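Cell wall surface anchor family protein (Streptococcus pneumoniae, PDB 4OQ1) is an ancillary pilin of the pneumococcal pilus that probably anchors the fibre to the bacterial cell wall. Local coordinates at residues F168-V173 / V182-E187; F127-T130 / P136-I139; F262-G267 / A276-M281; L153-Q158 / L200-N205. The protein carries 3 engineered substitutions. All coordinates share one frame; numbering follows the deposited sequence.

Contact 1 of 4, residues F168-V173 / V182-E187; sequences FKLVSV and VPLIGE
Val-182 and Leu-170 meet through both their backbones and their side chains. The polar part is one backbone hydrogen bond, from Val-182 N to Leu-170 O over 3.2 Å, nearly straight at the hydrogen with an N-H...O angle of 167°. The two chains are closest at Val-171 and Val-182, whose CA atoms are 5.4 Å apart. Strands 167-174 and 177-185 form a beta hairpin of a prealbumin-like CnaB domain, in an antiparallel sheet where strand 167-174 also pairs with strands 200-201 and 216-224. Nearer the turn, Ser-172 carries the pairing on through backbone bonds with Ala-179 and Ala-180.

The apolar part is centred on the two methyls of Val-182. Its CG1 lies anti to the backbone N (chi1 175°), which leaves CG2 beside that N and so on the side of the accepting strand. There CG2 packs 3.7 Å from Ser-172 N and 3.9 Å from Leu-170 CG. A beta-branched residue suits this place, since one methyl can cover the neighbouring backbone while CG1 approaches Leu-170 CD2 at 4.2 Å. The leucine reaches further along the hairpin: its CD2 comes within 4.4 Å of Leu-184 CD2, a looser touch where the chains have begun to diverge. Leu-213 packs on both Leu-170 and Val-182, while Tyr-190 from strand 189-190 touches Val-182 and Pro-183.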
loop_
_atom_site.group_PDB
_atom_site.type_symbol
_atom_site.label_atom_id
_atom_site.label_comp_id
_atom_site.label_asym_id
_atom_site.label_seq_id
_atom_site.Cartn_x
_atom_site.Cartn_y
_atom_site.Cartn_z
ATOM N N PHE A 168 -2.864 -0.846 5.917
ATOM C CA PHE A 168 -4.036 -1.337 5.119
ATOM C C PHE A 168 -3.518 -2.126 3.920
ATOM O O PHE A 168 -2.409 -1.918 3.435
ATOM C CB PHE A 168 -4.868 -0.170 4.636
ATOM C CG PHE A 168 -5.676 0.489 5.708
ATOM C CD1 PHE A 168 -5.180 1.445 6.458
ATOM C CD2 PHE A 168 -7.003 0.167 5.893
ATOM C CE1 PHE A 168 -5.968 2.097 7.421
ATOM C CE2 PHE A 168 -7.791 0.755 6.880
ATOM C CZ PHE A 168 -7.275 1.752 7.629
ATOM N N LYS A 169 -4.284 -3.127 3.484
ATOM C CA LYS A 169 -4.068 -3.639 2.139
ATOM C C LYS A 169 -5.237 -3.235 1.296
ATOM O O LYS A 169 -6.386 -3.016 1.755
ATOM C CB LYS A 169 -3.903 -5.179 2.130
ATOM C CG LYS A 169 -2.600 -5.651 2.722
ATOM C CD LYS A 169 -2.491 -7.174 2.636
ATOM C CE LYS A 169 -1.388 -7.821 3.456
ATOM N NZ LYS A 169 -0.006 -7.325 3.173
ATOM N N LEU A 170 -4.940 -3.006 0.023
ATOM C CA LEU A 170 -5.900 -2.617 -0.978
ATOM C C LEU A 170 -6.210 -3.795 -1.915
ATOM O O LEU A 170 -5.344 -4.344 -2.513
ATOM C CB LEU A 170 -5.285 -1.528 -1.757
ATOM C CG LEU A 170 -6.064 -0.954 -2.921
ATOM C CD1 LEU A 170 -7.334 -0.316 -2.377
ATOM C CD2 LEU A 170 -5.184 0.103 -3.629
ATOM N N VAL A 171 -7.476 -4.133 -2.036
ATOM C CA VAL A 171 -7.958 -5.159 -2.876
ATOM C C VAL A 171 -9.120 -4.613 -3.763
ATOM O O VAL A 171 -9.794 -3.650 -3.412
ATOM C CB VAL A 171 -8.519 -6.359 -2.088
ATOM C CG1 VAL A 171 -7.459 -6.887 -1.150
ATOM C CG2 VAL A 171 -9.830 -6.009 -1.367
ATOM N N SER A 172 -9.234 -5.136 -4.969
ATOM C CA SER A 172 -10.326 -4.775 -5.872
ATOM C C SER A 172 -11.421 -5.761 -5.518
ATOM O O SER A 172 -11.166 -6.810 -4.953
ATOM C CB SER A 172 -9.930 -4.943 -7.348
ATOM O OG SER A 172 -9.489 -6.270 -7.594
ATOM N N VAL A 173 -12.611 -5.399 -5.909
ATOM C CA VAL A 173 -13.816 -6.094 -5.593
ATOM C C VAL A 173 -14.611 -6.406 -6.872
ATOM O O VAL A 173 -14.883 -5.513 -7.673
ATOM C CB VAL A 173 -14.706 -5.208 -4.738
ATOM C CG1 VAL A 173 -16.104 -5.843 -4.588
ATOM C CG2 VAL A 173 -14.081 -4.973 -3.407
ATOM N N VAL A 182 -4.150 -5.434 -5.295
ATOM C CA VAL A 182 -3.913 -4.479 -6.329
ATOM C C VAL A 182 -2.455 -4.214 -6.427
ATOM O O VAL A 182 -1.832 -3.927 -5.446
ATOM C CB VAL A 182 -4.626 -3.133 -6.019
ATOM C CG1 VAL A 182 -4.281 -2.099 -7.045
ATOM C CG2 VAL A 182 -6.162 -3.346 -6.021
ATOM N N PRO A 183 -1.899 -4.282 -7.642
ATOM C CA PRO A 183 -0.476 -3.911 -7.798
ATOM C C PRO A 183 -0.145 -2.458 -7.688
ATOM O O PRO A 183 -0.842 -1.668 -8.325
ATOM C CB PRO A 183 -0.184 -4.399 -9.183
ATOM C CG PRO A 183 -1.467 -4.346 -9.904
ATOM C CD PRO A 183 -2.511 -4.658 -8.924
ATOM N N LEU A 184 0.995 -2.125 -7.093
ATOM C CA LEU A 184 1.357 -0.736 -6.779
ATOM C C LEU A 184 2.821 -0.505 -6.929
ATOM O O LEU A 184 3.629 -1.443 -6.759
ATOM C CB LEU A 184 1.003 -0.418 -5.347
ATOM C CG LEU A 184 -0.489 -0.514 -5.007
ATOM C CD1 LEU A 184 -0.714 -0.369 -3.503
ATOM C CD2 LEU A 184 -1.358 0.517 -5.718
ATOM N N ILE A 185 3.176 0.753 -7.186
ATOM C CA ILE A 185 4.586 1.144 -7.302
ATOM C C ILE A 185 4.651 2.470 -6.627
ATOM O O ILE A 185 3.687 3.200 -6.595
ATOM C CB ILE A 185 5.100 1.310 -8.775
ATOM C CG1 ILE A 185 4.241 2.304 -9.567
ATOM C CG2 ILE A 185 5.199 -0.026 -9.494
ATOM C CD1 ILE A 185 4.826 2.727 -10.906
ATOM N N GLY A 186 5.778 2.760 -6.022
ATOM C CA GLY A 186 5.976 4.033 -5.454
ATOM C C GLY A 186 5.087 4.084 -4.256
ATOM O O GLY A 186 4.764 3.049 -3.658
ATOM N N GLU A 187 4.617 5.284 -3.960
ATOM C CA GLU A 187 3.940 5.543 -2.749
ATOM C C GLU A 187 2.937 6.639 -3.041
ATOM O O GLU A 187 3.216 7.826 -2.794
ATOM C CB GLU A 187 4.966 6.035 -1.730
ATOM C CG GLU A 187 4.511 6.382 -0.335
ATOM C CD GLU A 187 5.704 6.889 0.517
ATOM O OE1 GLU A 187 6.377 7.883 0.142
ATOM O OE2 GLU A 187 5.975 6.291 1.574
#

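Contact 2 of 4, residues F127-T130 / P136-I139; sequences FEMT and PLVI
Leu-137 pushes one methyl, CD2, among three residues of the strand that faces it. The methyl lies 3.6 Å from Glu-128 O, 4.0 Å from Met-129 SD and 4.2 Å from Phe-127 CB. Met-129 suits the spot because its flexible chain, bent at chi2 (-57°), swings the thioether across to the leucine, and its CE reaches 4.1 Å from Leu-137 CB. Further along, the long arm of Ile-139 brings CD1 to 3.4 Å from Phe-127 CB, a tight apolar approach.

The phenylalanine meets both aliphatic residues mainly with its CB. Its CG stands between the backbone N and the carbonyl carbon (chi1 68°), and the ring thereby leads into the buried interior, where it meets the ring of Tyr-108 and touches Leu-30 and Ile-103.

Backbone pairing goes to other strands: Phe-127 and Met-129 bond to strand 106-110, Leu-137 and Ile-139 to strand 28-33. The two strands here run antiparallel, axes 9.1 Å apart, and meet through side chains, apart from the touch on Glu-128 O. Edge strand 137-140 thus meets strand 120-129, next to the far edge of the same eight-stranded mixed sheet, as if the sheet curled round on itself, probably the IgG-rev fold of this pilin's N-terminal domain.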
loop_
_atom_site.group_PDB
_atom_site.type_symbol
_atom_site.label_atom_id
_atom_site.label_comp_id
_atom_site.label_asym_id
_atom_site.label_seq_id
_atom_site.Cartn_x
_atom_site.Cartn_y
_atom_site.Cartn_z
ATOM N N PHE A 127 9.184 16.910 -34.237
ATOM C CA PHE A 127 10.618 17.078 -34.403
ATOM C C PHE A 127 11.052 17.186 -35.890
ATOM O O PHE A 127 10.462 16.573 -36.756
ATOM C CB PHE A 127 11.380 15.978 -33.626
ATOM C CG PHE A 127 11.238 14.582 -34.143
ATOM C CD1 PHE A 127 12.135 14.070 -35.082
ATOM C CD2 PHE A 127 10.162 13.811 -33.761
ATOM C CE1 PHE A 127 12.064 12.759 -35.527
ATOM C CE2 PHE A 127 10.023 12.507 -34.248
ATOM C CZ PHE A 127 10.949 11.989 -35.143
ATOM N N GLU A 128 12.227 17.789 -36.143
ATOM C CA GLU A 128 12.620 17.976 -37.539
ATOM C C GLU A 128 14.059 17.501 -37.668
ATOM O O GLU A 128 14.898 17.866 -36.837
ATOM C CB GLU A 128 12.427 19.418 -37.940
ATOM C CG GLU A 128 12.915 19.673 -39.359
ATOM C CD GLU A 128 12.733 21.073 -39.813
ATOM O OE1 GLU A 128 11.999 21.240 -40.776
ATOM O OE2 GLU A 128 13.306 22.005 -39.211
ATOM N N MET A 129 14.267 16.588 -38.638
ATOM C CA MET A 129 15.601 16.205 -39.139
ATOM C C MET A 129 15.968 16.916 -40.483
ATOM O O MET A 129 15.300 16.775 -41.459
ATOM C CB MET A 129 15.534 14.699 -39.329
ATOM C CG MET A 129 15.319 13.977 -37.988
ATOM S SD MET A 129 16.614 14.392 -36.791
ATOM C CE MET A 129 16.383 12.962 -35.707
ATOM N N THR A 130 17.046 17.687 -40.499
ATOM C CA THR A 130 17.525 18.242 -41.758
ATOM C C THR A 130 18.990 17.847 -41.983
ATOM O O THR A 130 19.613 17.299 -41.092
ATOM C CB THR A 130 17.388 19.755 -41.743
ATOM O OG1 THR A 130 18.356 20.303 -40.873
ATOM C CG2 THR A 130 16.062 20.160 -41.275
ATOM N N PRO A 136 23.261 13.423 -31.844
ATOM C CA PRO A 136 21.794 13.232 -32.050
ATOM C C PRO A 136 20.973 14.524 -31.782
ATOM O O PRO A 136 21.467 15.510 -31.213
ATOM C CB PRO A 136 21.459 12.197 -31.001
ATOM C CG PRO A 136 22.307 12.629 -29.858
ATOM C CD PRO A 136 23.612 13.204 -30.432
ATOM N N LEU A 137 19.732 14.530 -32.252
ATOM C CA LEU A 137 18.776 15.534 -31.806
ATOM C C LEU A 137 18.264 15.089 -30.411
ATOM O O LEU A 137 17.879 13.985 -30.251
ATOM C CB LEU A 137 17.605 15.572 -32.806
ATOM C CG LEU A 137 16.575 16.625 -32.519
ATOM C CD1 LEU A 137 17.117 18.064 -32.508
ATOM C CD2 LEU A 137 15.498 16.519 -33.536
ATOM N N VAL A 138 18.199 15.995 -29.455
ATOM C CA VAL A 138 17.749 15.718 -28.071
ATOM C C VAL A 138 16.439 16.430 -27.758
ATOM O O VAL A 138 16.389 17.641 -27.762
ATOM C CB VAL A 138 18.787 16.196 -27.011
ATOM C CG1 VAL A 138 18.308 15.841 -25.630
ATOM C CG2 VAL A 138 20.170 15.602 -27.317
ATOM N N ILE A 139 15.392 15.682 -27.481
ATOM C CA ILE A 139 14.130 16.242 -27.033
ATOM C C ILE A 139 13.717 15.696 -25.653
ATOM O O ILE A 139 13.674 14.497 -25.438
ATOM C CB ILE A 139 13.017 15.885 -28.003
ATOM C CG1 ILE A 139 13.263 16.684 -29.279
ATOM C CG2 ILE A 139 11.627 16.148 -27.420
ATOM C CD1 ILE A 139 12.305 16.452 -30.363
#

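Contact 3 of 4, residues F262-G267 / A276-M281; sequences FMKVDG and AMFKVM
The ring of Phe-278 receives the aliphatic chain of Lys-264 at its edge: Lys-264 CD lies near the ring plane, 4.2 Å from Phe-278 CZ. Phe-308 meets the same ring with the planes about 20° apart, and also meets Phe-262, which in turn makes an edge-to-face contact with Phe-338. These aromatics fill the core of a prealbumin-like CnaB domain, between the sheet that contains strand 260-266 and the sheet that contains strand 277-284. The contact therefore joins one sheet to the other through side chains, with no backbone bond between the two segments; the backbone of Lys-264 bonds instead to Gly-306, beside strand 307-310, and to Leu-273.

Lys-264 is buried, an unusual place for a lysine, and its chain accordingly behaves as a hydrocarbon for most of its length. A bend at chi2 (73°) folds it round the methyl of Ala-276, with Ala-276 CB 3.8 Å from Lys-264 CG and 4.0 Å from both CD and CE. Alanine suits this place because a single methyl gives an apolar surface while taking up little of the space the lysine crosses. Ser-302 OG is hydrogen-bonded to Ala-276 N, and Ser-302 touches the lysine as well. Val-352 of strand 350-354 also lies against Lys-264.

The amino group is consumed in a covalent link, so no buried charge remains. A second bend, at chi4 (79°), turns it toward strand 350-354, which runs parallel to strand 260-266. There Lys-264 NZ is covalently joined to CG of Asn-354, forming an intramolecular isopeptide bond.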
loop_
_atom_site.group_PDB
_atom_site.type_symbol
_atom_site.label_atom_id
_atom_site.label_comp_id
_atom_site.label_asym_id
_atom_site.label_seq_id
_atom_site.Cartn_x
_atom_site.Cartn_y
_atom_site.Cartn_z
ATOM N N PHE A 262 -3.006 -10.377 40.750
ATOM C CA PHE A 262 -3.301 -11.759 41.011
ATOM C C PHE A 262 -2.556 -12.305 42.271
ATOM O O PHE A 262 -1.446 -11.861 42.648
ATOM C CB PHE A 262 -2.917 -12.649 39.801
ATOM C CG PHE A 262 -3.651 -12.317 38.531
ATOM C CD1 PHE A 262 -4.889 -12.929 38.276
ATOM C CD2 PHE A 262 -3.047 -11.570 37.613
ATOM C CE1 PHE A 262 -5.578 -12.650 37.154
ATOM C CE2 PHE A 262 -3.736 -11.283 36.433
ATOM C CZ PHE A 262 -5.018 -11.815 36.233
ATOM N N MET A 263 -3.148 -13.363 42.815
ATOM C CA MET A 263 -2.474 -14.198 43.856
ATOM C C MET A 263 -2.751 -15.700 43.670
ATOM O O MET A 263 -3.943 -16.161 43.602
ATOM C CB MET A 263 -2.908 -13.775 45.263
ATOM C CG MET A 263 -1.994 -14.391 46.309
ATOM S SD MET A 263 -2.598 -14.188 48.002
ATOM C CE MET A 263 -1.698 -15.506 48.754
ATOM N N LYS A 264 -1.663 -16.453 43.533
ATOM C CA LYS A 264 -1.726 -17.887 43.303
ATOM C C LYS A 264 -1.664 -18.621 44.630
ATOM O O LYS A 264 -0.687 -18.511 45.371
ATOM C CB LYS A 264 -0.579 -18.337 42.397
ATOM C CG LYS A 264 -0.615 -19.813 42.036
ATOM C CD LYS A 264 -1.725 -20.112 41.042
ATOM C CE LYS A 264 -1.736 -21.581 40.652
ATOM N NZ LYS A 264 -2.391 -22.426 41.688
ATOM N N VAL A 265 -2.721 -19.364 44.926
ATOM C CA VAL A 265 -2.836 -20.058 46.196
ATOM C C VAL A 265 -3.219 -21.482 46.035
ATOM O O VAL A 265 -3.636 -21.905 44.976
ATOM C CB VAL A 265 -3.870 -19.492 47.171
ATOM C CG1 VAL A 265 -3.625 -18.037 47.449
ATOM C CG2 VAL A 265 -5.278 -19.667 46.659
ATOM N N ASP A 266 -2.982 -22.242 47.115
ATOM C CA ASP A 266 -3.490 -23.614 47.205
ATOM C C ASP A 266 -4.988 -23.438 47.503
ATOM O O ASP A 266 -5.422 -22.646 48.439
ATOM C CB ASP A 266 -2.766 -24.307 48.396
ATOM C CG ASP A 266 -3.225 -25.711 48.639
ATOM O OD1 ASP A 266 -4.449 -25.938 48.781
ATOM O OD2 ASP A 266 -2.321 -26.530 48.857
ATOM N N GLY A 267 -5.799 -24.150 46.771
ATOM C CA GLY A 267 -7.193 -23.936 46.870
ATOM C C GLY A 267 -7.813 -24.409 48.169
ATOM O O GLY A 267 -8.848 -23.894 48.581
ATOM N N ALA A 276 4.360 -20.469 39.954
ATOM C CA ALA A 276 3.360 -20.779 38.920
ATOM C C ALA A 276 3.658 -19.802 37.799
ATOM O O ALA A 276 3.752 -18.596 38.030
ATOM C CB ALA A 276 1.913 -20.602 39.349
ATOM N N MET A 277 3.921 -20.327 36.630
ATOM C CA MET A 277 4.227 -19.476 35.482
ATOM C C MET A 277 3.138 -19.469 34.452
ATOM O O MET A 277 2.674 -20.530 34.000
ATOM C CB MET A 277 5.627 -19.814 34.855
ATOM C CG MET A 277 6.782 -19.922 35.849
ATOM S SD MET A 277 8.322 -20.484 35.056
ATOM C CE MET A 277 8.666 -19.053 34.024
ATOM N N PHE A 278 2.789 -18.271 34.004
ATOM C CA PHE A 278 1.842 -18.082 32.975
ATOM C C PHE A 278 2.272 -17.162 31.847
ATOM O O PHE A 278 2.969 -16.110 32.064
ATOM C CB PHE A 278 0.542 -17.527 33.509
ATOM C CG PHE A 278 -0.020 -18.253 34.699
ATOM C CD1 PHE A 278 -1.008 -19.234 34.527
ATOM C CD2 PHE A 278 0.362 -17.914 35.969
ATOM C CE1 PHE A 278 -1.584 -19.855 35.646
ATOM C CE2 PHE A 278 -0.171 -18.570 37.081
ATOM C CZ PHE A 278 -1.159 -19.543 36.890
ATOM N N LYS A 279 1.778 -17.461 30.660
ATOM C CA LYS A 279 1.907 -16.501 29.553
ATOM C C LYS A 279 0.630 -15.811 29.342
ATOM O O LYS A 279 -0.442 -16.468 29.352
ATOM C CB LYS A 279 2.347 -17.266 28.303
ATOM C CG LYS A 279 2.613 -16.434 27.101
ATOM C CD LYS A 279 3.230 -17.285 25.995
ATOM C CE LYS A 279 4.659 -17.772 26.283
ATOM N NZ LYS A 279 5.241 -18.639 25.186
ATOM N N VAL A 280 0.671 -14.466 29.195
ATOM C CA VAL A 280 -0.569 -13.767 29.002
ATOM C C VAL A 280 -0.999 -13.753 27.549
ATOM O O VAL A 280 -0.215 -13.417 26.731
ATOM C CB VAL A 280 -0.472 -12.302 29.521
ATOM C CG1 VAL A 280 -1.800 -11.653 29.308
ATOM C CG2 VAL A 280 -0.058 -12.248 31.003
ATOM N N MET A 281 -2.215 -14.150 27.230
ATOM C CA MET A 281 -2.671 -14.274 25.834
ATOM C C MET A 281 -4.002 -13.629 25.605
ATOM O O MET A 281 -4.798 -13.487 26.526
ATOM C CB MET A 281 -2.931 -15.735 25.492
ATOM C CG MET A 281 -1.920 -16.690 26.063
ATOM S SD MET A 281 -0.620 -16.985 24.861
ATOM C CE MET A 281 -0.577 -18.721 25.103
#

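Contact 4 of 4, residues L153-Q158 / L200-N205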
loop_
_atom_site.group_PDB
_atom_site.type_symbol
_atom_site.label_atom_id
_atom_site.label_comp_id
_atom_site.label_asym_id
_atom_site.label_seq_id
_atom_site.Cartn_x
_atom_site.Cartn_y
_atom_site.Cartn_z
ATOM N N LEU A 153 -7.545 8.082 1.899
ATOM C CA LEU A 153 -8.026 7.465 3.129
ATOM C C LEU A 153 -7.559 8.296 4.315
ATOM O O LEU A 153 -6.363 8.640 4.426
ATOM C CB LEU A 153 -7.604 5.986 3.234
ATOM C CG LEU A 153 -8.111 5.185 4.450
ATOM C CD1 LEU A 153 -8.133 3.680 4.107
ATOM C CD2 LEU A 153 -7.188 5.504 5.574
ATOM N N ILE A 154 -8.521 8.626 5.185
ATOM C CA ILE A 154 -8.260 9.366 6.413
ATOM C C ILE A 154 -8.572 8.457 7.609
ATOM O O ILE A 154 -9.689 8.011 7.773
ATOM C CB ILE A 154 -9.091 10.658 6.566
ATOM C CG1 ILE A 154 -8.772 11.618 5.423
ATOM C CG2 ILE A 154 -8.657 11.300 7.874
ATOM C CD1 ILE A 154 -9.529 12.921 5.480
ATOM N N LYS A 155 -7.542 8.204 8.400
ATOM C CA LYS A 155 -7.611 7.373 9.576
ATOM C C LYS A 155 -7.588 8.200 10.847
ATOM O O LYS A 155 -6.676 8.905 11.120
ATOM C CB LYS A 155 -6.463 6.375 9.583
ATOM C CG LYS A 155 -6.575 5.274 10.605
ATOM C CD LYS A 155 -7.853 4.473 10.536
ATOM C CE LYS A 155 -7.913 3.365 11.579
ATOM N NZ LYS A 155 -8.440 3.718 12.929
ATOM N N VAL A 156 -8.623 8.045 11.626
ATOM C CA VAL A 156 -8.806 8.759 12.869
ATOM C C VAL A 156 -9.196 7.862 14.054
ATOM O O VAL A 156 -9.661 6.682 13.896
ATOM C CB VAL A 156 -9.855 9.881 12.743
ATOM C CG1 VAL A 156 -9.417 11.013 11.807
ATOM C CG2 VAL A 156 -11.246 9.370 12.383
ATOM N N ASP A 157 -9.098 8.436 15.244
ATOM C CA ASP A 157 -9.771 7.898 16.407
ATOM C C ASP A 157 -11.132 8.513 16.564
ATOM O O ASP A 157 -11.586 9.264 15.707
ATOM C CB ASP A 157 -8.886 7.980 17.692
ATOM C CG ASP A 157 -8.781 9.379 18.268
ATOM O OD1 ASP A 157 -9.442 10.267 17.743
ATOM O OD2 ASP A 157 -7.970 9.564 19.183
ATOM N N GLN A 158 -11.829 8.200 17.631
ATOM C CA GLN A 158 -13.254 8.613 17.808
ATOM C C GLN A 158 -13.313 10.109 18.068
ATOM O O GLN A 158 -14.347 10.692 17.860
ATOM C CB GLN A 158 -13.931 7.868 19.005
ATOM C CG GLN A 158 -13.311 8.131 20.384
ATOM C CD GLN A 158 -12.207 7.160 20.732
ATOM O OE1 GLN A 158 -11.363 6.831 19.895
ATOM N NE2 GLN A 158 -12.226 6.639 21.989
ATOM N N LEU A 200 0.034 -0.793 3.061
ATOM C CA LEU A 200 0.072 0.696 2.902
ATOM C C LEU A 200 -0.098 1.292 4.292
ATOM O O LEU A 200 -0.999 0.921 5.017
ATOM C CB LEU A 200 -1.153 1.104 2.026
ATOM C CG LEU A 200 -1.419 0.644 0.599
ATOM C CD1 LEU A 200 -1.750 -0.833 0.416
ATOM C CD2 LEU A 200 -2.543 1.373 -0.092
ATOM N N TYR A 201 0.682 2.330 4.682
ATOM C CA TYR A 201 0.624 2.841 6.011
ATOM C C TYR A 201 0.259 4.317 6.006
ATOM O O TYR A 201 0.810 5.077 5.226
ATOM C CB TYR A 201 2.069 2.739 6.731
ATOM C CG TYR A 201 2.461 1.314 6.994
ATOM C CD1 TYR A 201 3.188 0.630 6.063
ATOM C CD2 TYR A 201 2.027 0.649 8.119
ATOM C CE1 TYR A 201 3.514 -0.707 6.243
ATOM C CE2 TYR A 201 2.295 -0.719 8.323
ATOM C CZ TYR A 201 3.100 -1.378 7.435
ATOM O OH TYR A 201 3.365 -2.739 7.580
ATOM N N THR A 202 -0.614 4.681 6.904
ATOM C CA THR A 202 -0.995 6.091 7.183
ATOM C C THR A 202 0.189 6.917 7.493
ATOM O O THR A 202 1.015 6.457 8.303
ATOM C CB THR A 202 -2.141 6.273 8.194
ATOM O OG1 THR A 202 -1.865 5.799 9.565
ATOM C CG2 THR A 202 -3.427 5.572 7.632
ATOM N N ASP A 203 0.139 8.183 7.047
ATOM C CA ASP A 203 1.264 9.143 7.211
ATOM C C ASP A 203 1.018 9.980 8.447
ATOM O O ASP A 203 0.107 9.717 9.199
ATOM C CB ASP A 203 1.480 10.037 5.975
ATOM C CG ASP A 203 0.279 10.941 5.652
ATOM O OD1 ASP A 203 -0.622 11.137 6.468
ATOM O OD2 ASP A 203 0.225 11.438 4.513
ATOM N N LYS A 204 1.807 11.009 8.696
ATOM C CA LYS A 204 1.618 11.756 9.927
ATOM C C LYS A 204 0.277 12.440 9.972
ATOM O O LYS A 204 -0.145 12.896 11.019
ATOM C CB LYS A 204 2.747 12.782 10.185
ATOM C CG LYS A 204 2.660 14.002 9.287
ATOM C CD LYS A 204 3.636 15.116 9.681
ATOM C CE LYS A 204 3.814 16.121 8.545
ATOM N NZ LYS A 204 4.220 15.483 7.249
ATOM N N ASN A 205 -0.348 12.652 8.833
ATOM C CA ASN A 205 -1.675 13.189 8.855
ATOM C C ASN A 205 -2.758 12.147 8.861
ATOM O O ASN A 205 -3.920 12.415 8.569
ATOM C CB ASN A 205 -1.882 14.164 7.711
ATOM C CG ASN A 205 -0.896 15.303 7.754
ATOM O OD1 ASN A 205 -0.093 15.507 6.834
ATOM N ND2 ASN A 205 -0.922 15.994 8.784
#
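Thr-202 lays its methyl against the root of the Lys-155 side chain, CG2 of the threonine standing 3.7 Å from CB of the lysine. The same methyl is 4.3 Å from Leu-153 CD2, so it touches two residues on the core-facing side of strand 150-157.

Threonine suits this place because its two branches do different work. OG1 lies between the backbone N and the carbonyl carbon (chi1 64°), which sends CG2 to the apolar side while the hydroxyl bonds to Leu-163 O and Val-166 N. The buried oxygen is thus satisfied by the loop preceding strand 167-174, tying that loop to the 200-205 segment. Just beyond, Asp-203 OD1 accepts a weak bond from Asn-205 N, bent to 126° at the hydrogen over 2.8 Å, and a second hydrogen bond from the backbone N of Glu-207. One carboxylate oxygen thus bridges two backbone N-H groups of the turn that leads into strand 207-211.

Past CB, the lysine departs from the threonine. Bends at chi2 and chi4 carry its chain to strand 246-254, the parallel neighbour of strand 150-157, where it packs on Val-250 and where NZ is bonded covalently to CG of Asn-252. Lys-155 NZ also makes a weak hydrogen bond to Val-156 O over 3.3 Å, which may help to fix how the linkage is turned. Glu-222 touches the lysine chain, recalling the acidic residue that commonly accompanies such cross-links. A buried lysine joined to an asparagine, first strand to last, is the hallmark isopeptide bond of CnaB pilin domains.

Along the chain contact 2 comes first, then contact 4 with contact 1 nested inside the loop it closes, and last contact 3. Contacts 1 and 4 share one prealbumin-like domain, their centres about 16 Å apart. They touch through a probable hydrogen bond from Leu-200 N to Phe-168 O, and through packing of the Phe-168 ring on Lys-155. Contacts 2 and 3 lie on opposite sides of the chain's centre, about 82 Å apart between centres, in the N-terminal and C-terminal parts. The molecule is thus an elongated row of beta domains, two of them carrying covalent cross-links, a build consistent with a pilin that probably has to withstand pulling.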